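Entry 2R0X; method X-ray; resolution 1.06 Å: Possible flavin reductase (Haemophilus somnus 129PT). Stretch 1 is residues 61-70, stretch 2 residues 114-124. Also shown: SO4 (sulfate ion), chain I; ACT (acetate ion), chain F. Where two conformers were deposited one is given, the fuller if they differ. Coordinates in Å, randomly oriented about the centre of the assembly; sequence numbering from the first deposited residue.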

# COMPACT_ATOMS: atom_id res chain seq x y z
N HIS A 61 -7.10 -19.92 -6.39
CA HIS A 61 -7.72 -19.44 -7.60
C HIS A 61 -6.85 -18.42 -8.31
O HIS A 61 -6.71 -18.40 -9.52
CB HIS A 61 -9.11 -18.84 -7.25
CG HIS A 61 -10.01 -19.79 -6.50
ND1 HIS A 61 -10.58 -20.90 -7.10
CD2 HIS A 61 -10.43 -19.82 -5.22
CE1 HIS A 61 -11.31 -21.56 -6.21
NE2 HIS A 61 -11.24 -20.92 -5.06
N PHE A 62 -6.16 -17.59 -7.53
CA PHE A 62 -5.26 -16.59 -8.07
C PHE A 62 -3.99 -17.27 -8.63
O PHE A 62 -3.49 -16.92 -9.68
CB PHE A 62 -4.96 -15.51 -7.02
CG PHE A 62 -6.16 -14.64 -6.78
CD1 PHE A 62 -6.39 -13.51 -7.53
CD2 PHE A 62 -7.14 -15.05 -5.88
CE1 PHE A 62 -7.55 -12.73 -7.32
CE2 PHE A 62 -8.35 -14.32 -5.73
CZ PHE A 62 -8.50 -13.14 -6.41
N VAL A 63 -3.47 -18.23 -7.90
CA VAL A 63 -2.31 -19.00 -8.35
C VAL A 63 -2.63 -19.71 -9.67
O VAL A 63 -1.78 -19.77 -10.57
CB VAL A 63 -1.84 -20.03 -7.28
CG1 VAL A 63 -0.72 -20.92 -7.82
CG2 VAL A 63 -1.38 -19.29 -6.07
N LYS A 64 -3.80 -20.31 -9.76
CA LYS A 64 -4.18 -21.11 -10.94
C LYS A 64 -4.36 -20.19 -12.15
O LYS A 64 -3.84 -20.44 -13.25
CB LYS A 64 -5.50 -21.85 -10.69
CG LYS A 64 -6.11 -22.50 -11.93
N ASN A 65 -5.10 -19.09 -11.97
CA ASN A 65 -5.48 -18.23 -13.11
C ASN A 65 -4.41 -17.28 -13.57
O ASN A 65 -4.27 -16.98 -14.75
CB ASN A 65 -6.70 -17.38 -12.80
CG ASN A 65 -7.88 -18.20 -12.48
OD1 ASN A 65 -7.89 -19.41 -12.75
ND2 ASN A 65 -8.91 -17.58 -11.93
N ARG A 66 -3.68 -16.76 -12.61
CA ARG A 66 -2.61 -15.82 -12.90
C ARG A 66 -3.01 -14.49 -13.54
O ARG A 66 -2.20 -13.80 -14.18
CB ARG A 66 -1.48 -16.51 -13.65
CG ARG A 66 -0.84 -17.59 -12.79
CD ARG A 66 -0.12 -17.06 -11.54
NE ARG A 66 1.04 -16.27 -11.90
CZ ARG A 66 2.26 -16.77 -12.07
NH1 ARG A 66 2.53 -18.05 -11.86
NH2 ARG A 66 3.21 -15.97 -12.48
N VAL A 67 -4.25 -14.10 -13.25
CA VAL A 67 -4.76 -12.77 -13.58
C VAL A 67 -5.60 -12.31 -12.42
O VAL A 67 -6.14 -13.15 -11.67
CB VAL A 67 -5.60 -12.78 -14.88
CG1 VAL A 67 -4.68 -13.04 -16.12
CG2 VAL A 67 -6.74 -13.77 -14.83
N LEU A 68 -5.72 -11.00 -12.24
CA LEU A 68 -6.62 -10.46 -11.23
C LEU A 68 -7.04 -9.07 -11.68
O LEU A 68 -6.39 -8.41 -12.47
CB LEU A 68 -5.98 -10.44 -9.85
CG LEU A 68 -4.72 -9.66 -9.58
CD1 LEU A 68 -4.97 -8.17 -9.46
CD2 LEU A 68 -4.10 -10.14 -8.27
N MSE A 69 -8.14 -8.62 -11.08
CA MSE A 69 -8.63 -7.25 -11.20
C MSE A 69 -8.59 -6.59 -9.83
O MSE A 69 -9.12 -7.17 -8.87
CB MSE A 69 -10.07 -7.30 -11.68
CG MSE A 69 -10.73 -5.93 -11.84
SE MSE A 69 -10.34 -4.96 -13.45
CE MSE A 69 -11.16 -6.28 -14.63
N VAL A 70 -7.98 -5.41 -9.74
CA VAL A 70 -8.09 -4.60 -8.53
C VAL A 70 -9.24 -3.62 -8.76
O VAL A 70 -9.16 -2.77 -9.63
CB VAL A 70 -6.79 -3.84 -8.20
CG1 VAL A 70 -6.97 -2.95 -6.99
CG2 VAL A 70 -5.66 -4.86 -7.95
N ILE A 114 -11.99 2.82 -9.37
CA ILE A 114 -10.94 2.51 -10.35
C ILE A 114 -10.95 1.02 -10.56
O ILE A 114 -11.24 0.28 -9.63
CB ILE A 114 -9.48 2.90 -9.85
CG1 ILE A 114 -9.47 4.06 -8.83
CG2 ILE A 114 -8.62 3.22 -11.04
CD1 ILE A 114 -8.14 4.23 -8.12
N ASN A 115 -10.59 0.59 -11.75
CA ASN A 115 -10.46 -0.81 -12.09
C ASN A 115 -9.13 -1.05 -12.80
O ASN A 115 -8.89 -0.46 -13.85
CB ASN A 115 -11.61 -1.30 -12.99
CG ASN A 115 -13.00 -0.91 -12.46
OD1 ASN A 115 -13.54 0.13 -12.86
ND2 ASN A 115 -13.59 -1.75 -11.62
N PHE A 116 -8.27 -1.87 -12.21
CA PHE A 116 -6.98 -2.22 -12.81
C PHE A 116 -6.97 -3.70 -13.13
O PHE A 116 -7.02 -4.53 -12.24
CB PHE A 116 -5.82 -1.96 -11.84
CG PHE A 116 -5.72 -0.58 -11.27
CD1 PHE A 116 -6.38 -0.25 -10.10
CD2 PHE A 116 -4.91 0.35 -11.84
CE1 PHE A 116 -6.21 1.01 -9.52
CE2 PHE A 116 -4.73 1.61 -11.23
CZ PHE A 116 -5.40 1.91 -10.08
N ASP A 117 -6.96 -4.04 -14.43
CA ASP A 117 -6.95 -5.45 -14.86
C ASP A 117 -5.50 -5.86 -15.09
O ASP A 117 -4.79 -5.14 -15.75
CB ASP A 117 -7.76 -5.60 -16.16
CG ASP A 117 -8.24 -7.02 -16.37
OD1 ASP A 117 -8.04 -7.86 -15.49
OD2 ASP A 117 -8.84 -7.27 -17.45
N CYS A 118 -5.11 -6.97 -14.48
CA CYS A 118 -3.71 -7.32 -14.35
C CYS A 118 -3.40 -8.77 -14.64
O CYS A 118 -4.19 -9.68 -14.47
CB CYS A 118 -3.26 -7.06 -12.91
SG CYS A 118 -3.53 -5.40 -12.24
N GLU A 119 -2.14 -8.93 -15.07
CA GLU A 119 -1.51 -10.24 -15.15
C GLU A 119 -0.61 -10.42 -13.95
O GLU A 119 0.14 -9.51 -13.61
CB GLU A 119 -0.67 -10.35 -16.43
CG GLU A 119 -1.54 -10.38 -17.70
CD GLU A 119 -0.80 -10.23 -19.00
OE1 GLU A 119 0.43 -9.96 -19.01
OE2 GLU A 119 -1.50 -10.35 -20.04
N ILE A 120 -0.67 -11.59 -13.30
CA ILE A 120 0.17 -11.85 -12.11
C ILE A 120 1.46 -12.39 -12.67
O ILE A 120 1.59 -13.57 -12.96
CB ILE A 120 -0.49 -12.84 -11.16
CG1 ILE A 120 -1.87 -12.35 -10.70
CG2 ILE A 120 0.42 -13.12 -9.93
CD1 ILE A 120 -2.62 -13.29 -9.84
N THR A 121 2.42 -11.50 -12.79
CA THR A 121 3.63 -11.79 -13.47
C THR A 121 4.52 -12.71 -12.64
O THR A 121 5.12 -13.65 -13.17
CB THR A 121 4.29 -10.47 -13.77
OG1 THR A 121 3.28 -9.60 -14.37
CG2 THR A 121 5.48 -10.69 -14.68
N GLU A 122 4.60 -12.47 -11.34
CA GLU A 122 5.39 -13.30 -10.44
C GLU A 122 4.78 -13.23 -9.03
O GLU A 122 4.00 -12.33 -8.70
CB GLU A 122 6.87 -12.91 -10.50
CG GLU A 122 7.18 -11.63 -9.90
CD GLU A 122 8.66 -11.27 -9.83
OE1 GLU A 122 9.52 -12.09 -10.22
OE2 GLU A 122 8.95 -10.17 -9.35
N ILE A 123 5.14 -14.24 -8.26
CA ILE A 123 4.66 -14.43 -6.91
C ILE A 123 5.85 -14.62 -6.01
O ILE A 123 6.73 -15.44 -6.32
CB ILE A 123 3.69 -15.64 -6.82
CG1 ILE A 123 2.48 -15.45 -7.77
CG2 ILE A 123 3.23 -15.91 -5.40
CD1 ILE A 123 1.47 -16.62 -7.81
N LYS A 124 5.90 -13.84 -4.92
CA LYS A 124 6.94 -13.98 -3.91
C LYS A 124 6.33 -14.43 -2.59
O LYS A 124 5.32 -13.91 -2.18
CB LYS A 124 7.70 -12.68 -3.75
CG LYS A 124 8.38 -12.15 -5.02
CD LYS A 124 9.49 -13.06 -5.59
CE LYS A 124 10.20 -12.44 -6.78
NZ LYS A 124 11.20 -13.40 -7.28
S SO4 I . -14.58 -21.39 -3.20
O1 SO4 I . -14.95 -21.61 -4.61
O2 SO4 I . -13.13 -21.57 -3.06
O3 SO4 I . -15.30 -22.36 -2.36
O4 SO4 I . -15.02 -20.04 -2.82
C ACT F . -11.08 -22.04 -10.45
O ACT F . -11.09 -22.83 -9.53
OXT ACT F . -12.06 -21.29 -10.44
CH3 ACT F . -10.11 -22.12 -11.60

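The two stretches are joined as neighbouring antiparallel strands: the axes of 67-70 and 114-124 approach to 4.6 Å, and their N-to-C directions differ by 168°. Together the stretches bury 751 Å², counted over both sides. Ile120 and Arg66 contribute most to this, with 109 and 103 Å² covered, followed by Met69 with 73 Å².

Arg66 stands where the helix 61-65 gives way to the strand. Its amide still closes the last helical turn, Arg66 N to Phe62 O at 2.9 Å, but its phi of 64° breaks the helical path and its carbonyl turns to the other stretch. There Ile120 N donates to Arg66 O at 2.8 Å with an N-H...O angle of 170°, close to linear. The side chain, m at chi1, chi2 and chi3, curves so that its end comes nearer to stretch 2 although its CA-to-CB bond points sideways. Arg66 NE and NH2 both donate to Ile120 O, at 3.0 and 2.9 Å with angles of 146° and 147°; one carbonyl thus receives two guanidinium donors near the plane of the group. Arginine suits this place because it offers two suitably spaced N-H groups while its guanidinium face can lie against carbon, here Ile123 CD1.

Ile120 is therefore held at both its backbone N and O by the same residue. Its side chain, m at chi1 and t at chi2, is extended toward stretch 1 and carries CD1 into the angle between helix and strand. Ile120 CD1 lies 3.8 Å from Leu68 CD2 and 4.3 Å from Phe62 CB, and meets the Phe62 ring at its edge. The beta-branched isoleucine side chain sends CD1 to helix and strand at once, while Ile120 CG2 lies 3.8 Å from Arg66 NE. Further along, Ile123 CD1 reaches Val63 CG2 at 4.3 Å, extending the apolar contact to the helix.

Beyond Arg66 the strand pairing is regular. Leu68 and Cys118 form a hydrogen-bonded pair, Leu68 N to Cys118 O at 3.0 Å and Cys118 N to Leu68 O at 2.8 Å. Val70 and Phe116 repeat it, with Val70 N to Phe116 O at 2.8 Å and Phe116 N to Val70 O at 2.9 Å. These four side chains share one face of the sheet, where Leu68 CD1 packs 4.0 Å from Cys118 CB and Val70 CB 4.1 Å from Phe116 CD1.

Val67, Met69, Asp117 and Glu119 occupy the other face. The non-hydrogen-bonded pairs Val67-Glu119 and Met69-Asp117 bring their CA atoms to 4.4 Å, and Met69 CA makes a CA-H...O contact with Phe116 O at 3.3 Å. Met69, a selenomethionine, has chi1 t but chi2 and chi3 p, which bends its end across stretch 2: Met69 SE lies 3.9 Å from Asn115 CB, and Met69 CE 3.5 Å from Asp117 CG. Both oxygens of the buried Asp117 carboxylate are hydrogen-bonded elsewhere in the structure, so they are not left without partners beside this methyl.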